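Local coordinates for protein ferulic acid decarboxylase 1 (Candida dubliniensis, PDB 4ZAD) that probably catalyses the reversible decarboxylation of ferulic, p-coumaric and cinnamic acids to their vinyl products, using a prenylated flavin cofactor, at residues I346-L352 with L392-L397; D104-R110 with A340-Y344; I414-I420 with A431-R435. One frame throughout, in Å; residues are numbered along the deposited sequence.

Overall arrangement
Contacts 1 and 3 both belong to the C-terminal domain and are buried. Contact 1 backs onto strand 412-417, while contact 3 includes it, on the other face of the sheet. Contact 1 is apolar and aromatic and has no hydrogen bond between its segments. Contact 3 is apolar over the strand but ends in a salt bridge close to the second subunit. Contact 2 is partly buried and lies nearer the centre of the subunit. There helix 99-108 meets helix 334-347, and ion pairs flank a small apolar patch. Contacts 1 and 2 share helix 334-347 and touch through Leu397 and Thr342. Contacts 1 and 3 touch through Val393 and Leu415. Contacts 2 and 3 do not touch.

Contact 1 of 3, residues I346-L352 with L392-L397; sequences ISQHPVL and LVGDFL
Phe396 presents one ring face to the edge of the His349 imidazole. The stack is edge-to-face: centroids lie 4.6 Å apart, planes at 65°, and His349 CD2 is 3.6 Å from Phe396 CE1. Both side chains use the t rotamer at chi1. Residues 392-397 are helical, with a wider pi-type turn at 395-397. Ile346 is helical too; from Gln348 on the chain loops round. His349 ND1 takes weak capping bonds from Val351 N (3.4 Å) and Leu352 N (3.3 Å), before the helix that follows. CA atoms are nearest at Ile346 to Phe396 (8.9 Å) and Leu352 to Val393 (7.9 Å). Leu352, off the wells with chi1 -98° and chi2 27°, fits between Leu392 and Phe396: Leu352 CD1 is 3.7 Å from Leu392 CD2 and Leu352 CD2 is 3.8 Å from Phe396 CD2. Val351 CG1 lies 3.9 Å from Leu392 CD2. Ile346 CG1 meets the Phe396 edge at CE2, 4.1 Å away, and Ile346 CD1 lies 4.4 Å from Leu397 CD2. Val393 and Leu397 also reach strand 412-417, and Ile346 reaches strand 356-360. Helix 386-399 belongs to a beta-alpha-beta crossover between the adjacent parallel strands 369-374 and 412-417.

Contact 2 of 3, residues D104-R110 with A340-Y344; sequences DFLVANR and AETKY
A two-pronged salt bridge joins Arg110 to Glu341. Arg110 NE donates to Glu341 OE1 at 2.7 Å, and Arg110 NH2 donates to Glu341 OE2 at 3.0 Å. The carboxylate meets the guanidinium at its edge. Arg110 is folded, m at chi1, chi2 and chi3; Glu341 is t then p. A second salt bridge joins Asp104 OD1 to Lys343 NZ at 2.9 Å. Tyr344, t at chi1, lies under the bent arginine. Arg110 CB sits over the Tyr344 ring face, 3.5 Å from the centroid and 17° off the normal, a CH-pi contact. The guanidinium also has Tyr344 CD2 over its face, 3.2 Å from Arg110 NH2.

Residues 104-108 and 340-344 are helical. Their axes approach to 8.9 Å and cross at -50°. The CA atoms of Val107 and Tyr344 are 5.2 Å apart. Asn109 leaves the helix, and Asn109 ND2 bonds back to Phe105 O at 2.9 Å. Val107 packs against helix 340-344: Val107 CG2 is 3.5 Å from Ala340 O, 3.7 Å from Lys343 CB and 4.2 Å from Tyr344 CB. Leu106 CD1 packs on Ala340 CB at 3.8 Å. This is a helix-helix crossing that joins parts of the chain 230 residues apart, with ion pairs around a small apolar patch.

The Glu341 side chain is about 8 Å from the bound prenylated flavin, so the bridge lies near the cofactor site. Helix 240-247 flanks helix 99-108, with Leu247 on Leu106 and Tyr243 on Arg110. Lys343 ties helix 334-347 to strand 356-360 through a salt bridge to Asp358.

Contact 3 of 3, residues I414-I420 with A431-R435; sequences ILVGDDI and AYTTR
Ala431 is the small bump of the helix and fits the hollow between Val416 and Ile420. Ala431 CB is 3.9 Å from Val416 CG2 and 3.9 Å from Ile420 CG1. The small methyl lets the helix come near the strand, with the CA atoms of Val416 and Ala431 7.3 Å apart. The CA atoms of Ile414 and Tyr432 are 7.6 Å apart. Ile414, m then t, pushes Ile414 CD1 to 3.4 Å from Tyr432 CD1. The tyrosine hydroxyl bonds to Glu412, and its ring stacks on Trp369. Residues 414-416 are strand, and 431-434 are helix. Ile414 and Val416 point to helix 425-434, while Leu415, between them, packs on Val393 of helix 386-399. The sheet therefore has a helix on each face, the layering of a three-layer alpha/beta/alpha sandwich. The chain then makes a type I turn from Gly417 to Ile420, which brings Asp419 round toward the helix end. Arg435, past that end, reaches out in a nearly straight chain (m, t, t). Its guanidinium passes Val416 and Ile420, with Arg435 NH2 3.9 Å from Ile420 CD1. It closes a salt bridge: Arg435 NH2 to Asp419 OD2 at 2.7 Å and Arg435 NH1 to Asp419 OD1 at 3.0 Å. Arg435 NE bonds to Tyr293 of the second subunit, and Tyr432 packs on Tyr432 of that subunit.

Contact 1 of 3, residues I346-L352 with L392-L397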
ATOM      1  N   ILE A 346     -14.922  20.793   6.260  1.00 27.89           N
ATOM      2  CA  ILE A 346     -13.613  21.468   6.165  1.00 27.87           C
ATOM      3  C   ILE A 346     -13.733  22.746   5.324  1.00 28.46           C
ATOM      4  O   ILE A 346     -13.216  23.800   5.648  1.00 29.38           O
ATOM      5  CB  ILE A 346     -12.574  20.502   5.560  1.00 27.13           C
ATOM      6  CG1 ILE A 346     -12.019  19.590   6.639  1.00 26.93           C
ATOM      7  CG2 ILE A 346     -11.450  21.224   4.960  1.00 26.89           C
ATOM      8  CD1 ILE A 346     -10.907  18.621   6.158  1.00 25.79           C
ATOM      9  N   SER A 347     -14.351  22.578   4.183  1.00 29.21           N
ATOM     10  CA  SER A 347     -15.054  23.606   3.421  1.00 29.74           C
ATOM     11  C   SER A 347     -15.585  24.820   4.160  1.00 29.78           C
ATOM     12  O   SER A 347     -15.578  25.914   3.661  1.00 29.89           O
ATOM     13  CB  SER A 347     -16.259  22.886   2.886  1.00 30.03           C
ATOM     14  OG  SER A 347     -17.062  23.679   2.099  1.00 30.93           O
ATOM     15  N   GLN A 348     -16.134  24.597   5.331  1.00 30.24           N
ATOM     16  CA  GLN A 348     -16.749  25.652   6.086  1.00 30.16           C
ATOM     17  C   GLN A 348     -15.792  26.198   7.119  1.00 29.79           C
ATOM     18  O   GLN A 348     -16.170  27.089   7.850  1.00 29.54           O
ATOM     19  CB  GLN A 348     -17.999  25.119   6.775  1.00 30.24           C
ATOM     20  CG  GLN A 348     -19.082  24.725   5.819  1.00 32.03           C
ATOM     21  CD  GLN A 348     -19.686  25.922   5.091  1.00 35.33           C
ATOM     22  OE1 GLN A 348     -19.569  26.040   3.870  1.00 35.15           O
ATOM     23  NE2 GLN A 348     -20.329  26.818   5.843  1.00 36.79           N
ATOM     24  N   HIS A 349     -14.566  25.658   7.185  1.00 29.61           N
ATOM     25  CA  HIS A 349     -13.551  26.109   8.138  1.00 29.16           C
ATOM     26  C   HIS A 349     -12.775  27.235   7.532  1.00 29.98           C
ATOM     27  O   HIS A 349     -12.154  27.043   6.479  1.00 29.82           O
ATOM     28  CB  HIS A 349     -12.568  25.009   8.481  1.00 28.61           C
ATOM     29  CG  HIS A 349     -11.807  25.253   9.744  1.00 27.70           C
ATOM     30  ND1 HIS A 349     -10.664  26.012   9.789  1.00 25.13           N
ATOM     31  CD2 HIS A 349     -12.031  24.830  11.014  1.00 28.92           C
ATOM     32  CE1 HIS A 349     -10.208  26.038  11.031  1.00 28.71           C
ATOM     33  NE2 HIS A 349     -11.020  25.329  11.796  1.00 28.24           N
ATOM     34  N   PRO A 350     -12.773  28.410   8.201  1.00 30.65           N
ATOM     35  CA  PRO A 350     -12.181  29.614   7.581  1.00 30.52           C
ATOM     36  C   PRO A 350     -10.717  29.471   7.154  1.00 29.60           C
ATOM     37  O   PRO A 350     -10.320  30.111   6.207  1.00 29.25           O
ATOM     38  CB  PRO A 350     -12.364  30.722   8.648  1.00 30.50           C
ATOM     39  CG  PRO A 350     -12.715  30.025   9.925  1.00 31.25           C
ATOM     40  CD  PRO A 350     -13.373  28.704   9.521  1.00 31.11           C
ATOM     41  N   VAL A 351      -9.942  28.643   7.839  1.00 29.09           N
ATOM     42  CA  VAL A 351      -8.527  28.427   7.485  1.00 28.67           C
ATOM     43  C   VAL A 351      -8.333  27.216   6.564  1.00 28.46           C
ATOM     44  O   VAL A 351      -7.723  27.317   5.484  1.00 27.43           O
ATOM     45  CB  VAL A 351      -7.683  28.198   8.749  1.00 28.59           C
ATOM     46  CG1 VAL A 351      -6.268  27.837   8.370  1.00 29.62           C
ATOM     47  CG2 VAL A 351      -7.710  29.443   9.659  1.00 27.69           C
ATOM     48  N   LEU A 352      -8.860  26.078   7.024  1.00 28.23           N
ATOM     49  CA  LEU A 352      -8.720  24.768   6.366  1.00 27.80           C
ATOM     50  C   LEU A 352      -9.361  24.736   4.966  1.00 26.92           C
ATOM     51  O   LEU A 352      -8.878  24.046   4.084  1.00 25.36           O
ATOM     52  CB  LEU A 352      -9.275  23.643   7.295  1.00 28.00           C
ATOM     53  CG  LEU A 352      -8.287  22.833   8.152  1.00 27.97           C
ATOM     54  CD1 LEU A 352      -7.089  23.659   8.446  1.00 29.64           C
ATOM     55  CD2 LEU A 352      -8.874  22.267   9.468  1.00 27.65           C
ATOM     56  N   LEU A 392      -3.877  22.189  14.579  1.00 25.77           N
ATOM     57  CA  LEU A 392      -5.143  22.679  14.058  1.00 25.76           C
ATOM     58  C   LEU A 392      -6.000  21.586  13.443  1.00 25.35           C
ATOM     59  O   LEU A 392      -7.189  21.538  13.716  1.00 25.83           O
ATOM     60  CB  LEU A 392      -4.948  23.746  12.982  1.00 26.03           C
ATOM     61  CG  LEU A 392      -6.241  24.499  12.667  1.00 27.04           C
ATOM     62  CD1 LEU A 392      -6.656  25.209  13.947  1.00 29.23           C
ATOM     63  CD2 LEU A 392      -6.086  25.519  11.533  1.00 30.86           C
ATOM     64  N   VAL A 393      -5.421  20.775  12.564  1.00 24.56           N
ATOM     65  CA  VAL A 393      -6.169  19.744  11.887  1.00 24.17           C
ATOM     66  C   VAL A 393      -6.742  18.784  12.937  1.00 24.31           C
ATOM     67  O   VAL A 393      -7.930  18.570  12.998  1.00 24.20           O
ATOM     68  CB  VAL A 393      -5.300  18.972  10.799  1.00 24.74           C
ATOM     69  CG1 VAL A 393      -5.982  17.621  10.338  1.00 21.74           C
ATOM     70  CG2 VAL A 393      -4.994  19.873   9.594  1.00 21.56           C
ATOM     71  N   GLY A 394      -5.912  18.228  13.782  1.00 24.34           N
ATOM     72  CA  GLY A 394      -6.401  17.216  14.697  1.00 25.53           C
ATOM     73  C   GLY A 394      -7.384  17.716  15.741  1.00 26.50           C
ATOM     74  O   GLY A 394      -8.281  16.979  16.150  1.00 26.79           O
ATOM     75  N   ASP A 395      -7.229  18.955  16.199  1.00 27.12           N
ATOM     76  CA  ASP A 395      -8.189  19.491  17.148  1.00 27.88           C
ATOM     77  C   ASP A 395      -9.513  19.530  16.423  1.00 27.00           C
ATOM     78  O   ASP A 395     -10.565  19.131  16.966  1.00 26.87           O
ATOM     79  CB  ASP A 395      -7.808  20.890  17.646  1.00 28.59           C
ATOM     80  CG  ASP A 395      -6.837  20.854  18.833  1.00 32.42           C
ATOM     81  OD1 ASP A 395      -6.592  19.751  19.403  1.00 35.26           O
ATOM     82  OD2 ASP A 395      -6.309  21.947  19.201  1.00 38.71           O
ATOM     83  N   PHE A 396      -9.450  19.959  15.173  1.00 25.61           N
ATOM     84  CA  PHE A 396     -10.657  20.103  14.414  1.00 25.56           C
ATOM     85  C   PHE A 396     -11.357  18.789  14.100  1.00 25.57           C
ATOM     86  O   PHE A 396     -12.546  18.682  14.292  1.00 25.46           O
ATOM     87  CB  PHE A 396     -10.427  20.858  13.132  1.00 24.83           C
ATOM     88  CG  PHE A 396     -11.694  21.125  12.385  1.00 25.95           C
ATOM     89  CD1 PHE A 396     -12.722  21.857  12.980  1.00 26.21           C
ATOM     90  CD2 PHE A 396     -11.881  20.628  11.095  1.00 25.47           C
ATOM     91  CE1 PHE A 396     -13.926  22.075  12.284  1.00 25.85           C
ATOM     92  CE2 PHE A 396     -13.047  20.857  10.418  1.00 24.98           C
ATOM     93  CZ  PHE A 396     -14.072  21.580  11.008  1.00 24.94           C
ATOM     94  N   LEU A 397     -10.608  17.829  13.585  1.00 25.70           N
ATOM     95  CA  LEU A 397     -11.138  16.561  13.169  1.00 26.05           C
ATOM     96  C   LEU A 397     -11.432  15.624  14.358  1.00 26.28           C
ATOM     97  O   LEU A 397     -12.405  14.880  14.310  1.00 26.15           O
ATOM     98  CB  LEU A 397     -10.183  15.895  12.175  1.00 25.63           C
ATOM     99  CG  LEU A 397     -10.011  16.623  10.831  1.00 26.85           C
ATOM    100  CD1 LEU A 397      -9.138  15.783   9.882  1.00 27.33           C
ATOM    101  CD2 LEU A 397     -11.331  16.908  10.139  1.00 27.45           C
TER

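Contact 2 of 3, residues D104-R110 with A340-Y344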
ATOM      1  N   ASP A 104     -17.861  15.107  -4.629  1.00 25.89           N
ATOM      2  CA  ASP A 104     -18.183  16.549  -4.850  1.00 27.34           C
ATOM      3  C   ASP A 104     -19.678  16.770  -4.950  1.00 26.87           C
ATOM      4  O   ASP A 104     -20.195  17.801  -4.514  1.00 27.35           O
ATOM      5  CB  ASP A 104     -17.447  17.187  -6.058  1.00 27.75           C
ATOM      6  CG  ASP A 104     -15.911  17.111  -5.934  1.00 29.17           C
ATOM      7  OD1 ASP A 104     -15.406  17.096  -4.779  1.00 29.07           O
ATOM      8  OD2 ASP A 104     -15.233  17.028  -7.003  1.00 31.61           O
ATOM      9  N   PHE A 105     -20.373  15.789  -5.510  1.00 26.77           N
ATOM     10  CA  PHE A 105     -21.817  15.868  -5.627  1.00 26.30           C
ATOM     11  C   PHE A 105     -22.516  15.905  -4.249  1.00 26.05           C
ATOM     12  O   PHE A 105     -23.431  16.716  -4.038  1.00 26.17           O
ATOM     13  CB  PHE A 105     -22.321  14.735  -6.495  1.00 25.89           C
ATOM     14  CG  PHE A 105     -23.807  14.756  -6.706  1.00 28.36           C
ATOM     15  CD1 PHE A 105     -24.393  15.699  -7.541  1.00 29.44           C
ATOM     16  CD2 PHE A 105     -24.626  13.831  -6.059  1.00 30.23           C
ATOM     17  CE1 PHE A 105     -25.784  15.712  -7.741  1.00 30.49           C
ATOM     18  CE2 PHE A 105     -26.017  13.846  -6.235  1.00 32.36           C
ATOM     19  CZ  PHE A 105     -26.602  14.786  -7.084  1.00 31.06           C
ATOM     20  N   LEU A 106     -22.073  15.050  -3.319  1.00 25.59           N
ATOM     21  CA  LEU A 106     -22.597  15.028  -1.957  1.00 24.88           C
ATOM     22  C   LEU A 106     -22.245  16.343  -1.248  1.00 24.73           C
ATOM     23  O   LEU A 106     -23.102  17.009  -0.714  1.00 25.04           O
ATOM     24  CB  LEU A 106     -22.062  13.836  -1.174  1.00 24.04           C
ATOM     25  CG  LEU A 106     -22.402  12.414  -1.638  1.00 24.98           C
ATOM     26  CD1 LEU A 106     -21.329  11.400  -1.166  1.00 22.57           C
ATOM     27  CD2 LEU A 106     -23.844  11.927  -1.243  1.00 23.51           C
ATOM     28  N   VAL A 107     -20.986  16.722  -1.243  1.00 25.04           N
ATOM     29  CA  VAL A 107     -20.601  18.023  -0.703  1.00 25.54           C
ATOM     30  C   VAL A 107     -21.451  19.157  -1.293  1.00 26.34           C
ATOM     31  O   VAL A 107     -21.980  19.992  -0.555  1.00 26.08           O
ATOM     32  CB  VAL A 107     -19.075  18.282  -0.936  1.00 25.95           C
ATOM     33  CG1 VAL A 107     -18.704  19.747  -0.707  1.00 22.60           C
ATOM     34  CG2 VAL A 107     -18.257  17.327  -0.041  1.00 25.02           C
ATOM     35  N   ALA A 108     -21.608  19.157  -2.613  1.00 27.26           N
ATOM     36  CA  ALA A 108     -22.334  20.219  -3.311  1.00 28.49           C
ATOM     37  C   ALA A 108     -23.751  20.351  -2.780  1.00 29.55           C
ATOM     38  O   ALA A 108     -24.276  21.464  -2.670  1.00 30.06           O
ATOM     39  CB  ALA A 108     -22.362  19.955  -4.776  1.00 28.05           C
ATOM     40  N   ASN A 109     -24.353  19.214  -2.428  1.00 30.56           N
ATOM     41  CA  ASN A 109     -25.754  19.179  -1.993  1.00 31.03           C
ATOM     42  C   ASN A 109     -25.972  19.226  -0.456  1.00 31.04           C
ATOM     43  O   ASN A 109     -27.100  19.050   0.028  1.00 30.93           O
ATOM     44  CB  ASN A 109     -26.458  17.980  -2.644  1.00 31.31           C
ATOM     45  CG  ASN A 109     -26.823  18.233  -4.131  1.00 33.32           C
ATOM     46  OD1 ASN A 109     -27.928  18.696  -4.439  1.00 36.41           O
ATOM     47  ND2 ASN A 109     -25.908  17.895  -5.046  1.00 34.96           N
ATOM     48  N   ARG A 110     -24.912  19.537   0.288  1.00 31.63           N
ATOM     49  CA  ARG A 110     -24.974  19.662   1.755  1.00 32.65           C
ATOM     50  C   ARG A 110     -25.509  20.996   2.320  1.00 33.62           C
ATOM     51  O   ARG A 110     -25.853  21.080   3.470  1.00 33.37           O
ATOM     52  CB  ARG A 110     -23.608  19.313   2.403  1.00 32.43           C
ATOM     53  CG  ARG A 110     -23.448  17.812   2.710  1.00 31.22           C
ATOM     54  CD  ARG A 110     -24.254  17.372   3.920  1.00 29.84           C
ATOM     55  NE  ARG A 110     -23.557  17.735   5.140  1.00 31.24           N
ATOM     56  CZ  ARG A 110     -23.858  18.763   5.943  1.00 31.87           C
ATOM     57  NH1 ARG A 110     -24.895  19.549   5.713  1.00 30.95           N
ATOM     58  NH2 ARG A 110     -23.120  18.992   7.019  1.00 32.83           N
ATOM     59  N   ALA A 340     -16.601  12.355   2.433  1.00 24.57           N
ATOM     60  CA  ALA A 340     -17.496  13.363   1.927  1.00 23.79           C
ATOM     61  C   ALA A 340     -17.945  14.303   3.036  1.00 23.29           C
ATOM     62  O   ALA A 340     -17.828  15.511   2.889  1.00 22.43           O
ATOM     63  CB  ALA A 340     -18.676  12.734   1.260  1.00 23.72           C
ATOM     64  N   GLU A 341     -18.430  13.792   4.154  1.00 23.09           N
ATOM     65  CA  GLU A 341     -18.803  14.736   5.191  1.00 23.84           C
ATOM     66  C   GLU A 341     -17.591  15.559   5.689  1.00 24.19           C
ATOM     67  O   GLU A 341     -17.729  16.742   5.954  1.00 25.15           O
ATOM     68  CB  GLU A 341     -19.532  14.075   6.339  1.00 23.98           C
ATOM     69  CG  GLU A 341     -20.043  15.046   7.431  1.00 24.27           C
ATOM     70  CD  GLU A 341     -21.287  15.855   7.057  1.00 25.23           C
ATOM     71  OE1 GLU A 341     -21.667  15.912   5.871  1.00 26.10           O
ATOM     72  OE2 GLU A 341     -21.890  16.467   7.970  1.00 25.95           O
ATOM     73  N   THR A 342     -16.404  14.974   5.790  1.00 24.10           N
ATOM     74  CA  THR A 342     -15.277  15.728   6.295  1.00 23.65           C
ATOM     75  C   THR A 342     -14.864  16.828   5.295  1.00 25.30           C
ATOM     76  O   THR A 342     -14.396  17.920   5.683  1.00 24.09           O
ATOM     77  CB  THR A 342     -14.111  14.828   6.638  1.00 23.65           C
ATOM     78  OG1 THR A 342     -14.564  13.760   7.488  1.00 19.79           O
ATOM     79  CG2 THR A 342     -13.014  15.629   7.347  1.00 20.58           C
ATOM     80  N   LYS A 343     -15.072  16.554   4.005  1.00 26.08           N
ATOM     81  CA  LYS A 343     -14.795  17.562   2.978  1.00 26.78           C
ATOM     82  C   LYS A 343     -15.776  18.701   3.208  1.00 25.97           C
ATOM     83  O   LYS A 343     -15.378  19.828   3.281  1.00 25.05           O
ATOM     84  CB  LYS A 343     -14.981  17.007   1.566  1.00 27.22           C
ATOM     85  CG  LYS A 343     -13.968  17.455   0.569  1.00 30.48           C
ATOM     86  CD  LYS A 343     -14.019  18.937   0.187  1.00 34.59           C
ATOM     87  CE  LYS A 343     -13.488  19.149  -1.313  1.00 38.01           C
ATOM     88  NZ  LYS A 343     -14.127  18.189  -2.368  1.00 38.41           N
ATOM     89  N   TYR A 344     -17.060  18.385   3.360  1.00 25.97           N
ATOM     90  CA  TYR A 344     -18.024  19.427   3.561  1.00 26.29           C
ATOM     91  C   TYR A 344     -17.631  20.274   4.760  1.00 26.23           C
ATOM     92  O   TYR A 344     -17.420  21.464   4.632  1.00 25.91           O
ATOM     93  CB  TYR A 344     -19.468  18.932   3.675  1.00 26.39           C
ATOM     94  CG  TYR A 344     -20.396  20.110   3.890  1.00 28.34           C
ATOM     95  CD1 TYR A 344     -20.676  21.015   2.848  1.00 30.50           C
ATOM     96  CD2 TYR A 344     -20.904  20.394   5.147  1.00 28.98           C
ATOM     97  CE1 TYR A 344     -21.471  22.145   3.069  1.00 29.27           C
ATOM     98  CE2 TYR A 344     -21.689  21.508   5.368  1.00 29.59           C
ATOM     99  CZ  TYR A 344     -21.969  22.372   4.339  1.00 31.00           C
ATOM    100  OH  TYR A 344     -22.774  23.468   4.595  1.00 36.49           O
TER

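Contact 3 of 3, residues I414-I420 with A431-R435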
ATOM      1  N   ILE A 414      -3.249  12.154   7.365  1.00 19.88           N
ATOM      2  CA  ILE A 414      -2.034  12.178   6.606  1.00 19.18           C
ATOM      3  C   ILE A 414      -2.000  13.415   5.749  1.00 19.54           C
ATOM      4  O   ILE A 414      -2.783  13.564   4.860  1.00 20.05           O
ATOM      5  CB  ILE A 414      -1.962  10.969   5.754  1.00 18.83           C
ATOM      6  CG1 ILE A 414      -1.773   9.732   6.659  1.00 18.04           C
ATOM      7  CG2 ILE A 414      -0.818  11.102   4.783  1.00 17.58           C
ATOM      8  CD1 ILE A 414      -1.657   8.453   5.908  1.00 13.03           C
ATOM      9  N   LEU A 415      -1.146  14.361   6.074  1.00 20.21           N
ATOM     10  CA  LEU A 415      -1.149  15.621   5.363  1.00 19.96           C
ATOM     11  C   LEU A 415      -0.121  15.500   4.248  1.00 20.10           C
ATOM     12  O   LEU A 415       1.016  15.157   4.508  1.00 20.42           O
ATOM     13  CB  LEU A 415      -0.814  16.749   6.303  1.00 19.58           C
ATOM     14  CG  LEU A 415      -1.723  16.872   7.544  1.00 20.51           C
ATOM     15  CD1 LEU A 415      -1.147  17.979   8.522  1.00 19.87           C
ATOM     16  CD2 LEU A 415      -3.160  17.142   7.243  1.00 14.74           C
ATOM     17  N   VAL A 416      -0.549  15.740   3.013  1.00 19.82           N
ATOM     18  CA  VAL A 416       0.318  15.627   1.878  1.00 20.15           C
ATOM     19  C   VAL A 416       0.115  16.789   0.905  1.00 20.78           C
ATOM     20  O   VAL A 416      -0.955  17.380   0.844  1.00 20.35           O
ATOM     21  CB  VAL A 416       0.119  14.273   1.173  1.00 20.57           C
ATOM     22  CG1 VAL A 416      -1.300  14.129   0.582  1.00 18.38           C
ATOM     23  CG2 VAL A 416       1.182  14.118   0.116  1.00 21.22           C
ATOM     24  N   GLY A 417       1.156  17.125   0.157  1.00 21.61           N
ATOM     25  CA  GLY A 417       1.086  18.199  -0.824  1.00 22.12           C
ATOM     26  C   GLY A 417       0.357  17.761  -2.071  1.00 23.07           C
ATOM     27  O   GLY A 417       0.034  16.582  -2.240  1.00 23.91           O
ATOM     28  N   ASP A 418       0.128  18.712  -2.963  1.00 23.33           N
ATOM     29  CA  ASP A 418      -0.906  18.600  -3.973  1.00 24.13           C
ATOM     30  C   ASP A 418      -0.404  17.951  -5.257  1.00 24.09           C
ATOM     31  O   ASP A 418      -1.070  18.042  -6.268  1.00 23.65           O
ATOM     32  CB  ASP A 418      -1.478  20.011  -4.273  1.00 25.37           C
ATOM     33  CG  ASP A 418      -0.409  20.959  -4.843  1.00 28.15           C
ATOM     34  OD1 ASP A 418      -0.151  20.868  -6.062  1.00 31.67           O
ATOM     35  OD2 ASP A 418       0.236  21.701  -4.062  1.00 32.46           O
ATOM     36  N   ASP A 419       0.763  17.306  -5.219  1.00 24.60           N
ATOM     37  CA  ASP A 419       1.293  16.517  -6.367  1.00 24.99           C
ATOM     38  C   ASP A 419       0.734  15.073  -6.337  1.00 24.24           C
ATOM     39  O   ASP A 419       0.842  14.321  -7.303  1.00 22.42           O
ATOM     40  CB  ASP A 419       2.834  16.495  -6.333  1.00 25.07           C
ATOM     41  CG  ASP A 419       3.390  15.871  -5.034  1.00 28.16           C
ATOM     42  OD1 ASP A 419       2.983  16.335  -3.916  1.00 28.29           O
ATOM     43  OD2 ASP A 419       4.232  14.914  -5.142  1.00 29.99           O
ATOM     44  N   ILE A 420       0.146  14.714  -5.202  1.00 23.48           N
ATOM     45  CA  ILE A 420      -0.314  13.358  -4.963  1.00 23.56           C
ATOM     46  C   ILE A 420      -1.824  13.286  -5.163  1.00 23.18           C
ATOM     47  O   ILE A 420      -2.586  13.981  -4.451  1.00 23.96           O
ATOM     48  CB  ILE A 420       0.009  12.913  -3.500  1.00 23.12           C
ATOM     49  CG1 ILE A 420       1.506  12.949  -3.254  1.00 21.82           C
ATOM     50  CG2 ILE A 420      -0.525  11.546  -3.215  1.00 23.41           C
ATOM     51  CD1 ILE A 420       2.249  12.146  -4.164  1.00 20.32           C
ATOM     52  N   ALA A 431       4.175   8.673  -0.942  1.00 19.86           N
ATOM     53  CA  ALA A 431       4.306   9.887  -0.183  1.00 20.10           C
ATOM     54  C   ALA A 431       4.407   9.595   1.308  1.00 20.73           C
ATOM     55  O   ALA A 431       5.054  10.332   2.042  1.00 21.83           O
ATOM     56  CB  ALA A 431       3.133  10.800  -0.498  1.00 19.33           C
ATOM     57  N   TYR A 432       3.775   8.529   1.781  1.00 20.92           N
ATOM     58  CA  TYR A 432       3.662   8.347   3.230  1.00 20.56           C
ATOM     59  C   TYR A 432       4.960   7.821   3.775  1.00 20.64           C
ATOM     60  O   TYR A 432       5.379   8.163   4.874  1.00 20.89           O
ATOM     61  CB  TYR A 432       2.531   7.389   3.567  1.00 20.54           C
ATOM     62  CG  TYR A 432       2.434   7.007   5.044  1.00 21.29           C
ATOM     63  CD1 TYR A 432       1.638   7.725   5.899  1.00 23.00           C
ATOM     64  CD2 TYR A 432       3.133   5.930   5.562  1.00 21.47           C
ATOM     65  CE1 TYR A 432       1.520   7.391   7.235  1.00 24.73           C
ATOM     66  CE2 TYR A 432       3.038   5.582   6.907  1.00 23.18           C
ATOM     67  CZ  TYR A 432       2.219   6.322   7.740  1.00 25.76           C
ATOM     68  OH  TYR A 432       2.080   6.020   9.075  1.00 26.83           O
ATOM     69  N   THR A 433       5.599   6.956   3.005  1.00 20.80           N
ATOM     70  CA  THR A 433       6.808   6.313   3.475  1.00 20.80           C
ATOM     71  C   THR A 433       8.015   7.212   3.223  1.00 20.30           C
ATOM     72  O   THR A 433       8.945   7.210   4.013  1.00 20.82           O
ATOM     73  CB  THR A 433       6.970   4.941   2.838  1.00 20.87           C
ATOM     74  OG1 THR A 433       6.938   5.073   1.436  1.00 21.34           O
ATOM     75  CG2 THR A 433       5.802   4.070   3.202  1.00 22.57           C
ATOM     76  N   THR A 434       7.988   8.013   2.162  1.00 20.19           N
ATOM     77  CA  THR A 434       9.138   8.838   1.801  1.00 20.24           C
ATOM     78  C   THR A 434       9.109  10.263   2.333  1.00 20.88           C
ATOM     79  O   THR A 434      10.120  10.932   2.269  1.00 21.12           O
ATOM     80  CB  THR A 434       9.388   8.863   0.233  1.00 20.42           C
ATOM     81  OG1 THR A 434       8.258   9.413  -0.480  1.00 19.90           O
ATOM     82  CG2 THR A 434       9.653   7.489  -0.266  1.00 17.82           C
ATOM     83  N   ARG A 435       7.978  10.744   2.853  1.00 21.31           N
ATOM     84  CA  ARG A 435       7.899  12.140   3.322  1.00 21.47           C
ATOM     85  C   ARG A 435       7.693  12.395   4.839  1.00 22.00           C
ATOM     86  O   ARG A 435       7.495  13.520   5.225  1.00 21.51           O
ATOM     87  CB  ARG A 435       6.808  12.877   2.544  1.00 21.24           C
ATOM     88  CG  ARG A 435       6.956  12.719   1.047  1.00 21.73           C
ATOM     89  CD  ARG A 435       6.098  13.695   0.220  1.00 20.59           C
ATOM     90  NE  ARG A 435       6.235  13.364  -1.187  1.00 16.33           N
ATOM     91  CZ  ARG A 435       5.554  13.909  -2.175  1.00 18.04           C
ATOM     92  NH1 ARG A 435       4.692  14.887  -1.933  1.00 21.01           N
ATOM     93  NH2 ARG A 435       5.788  13.511  -3.435  1.00 17.74           N
TER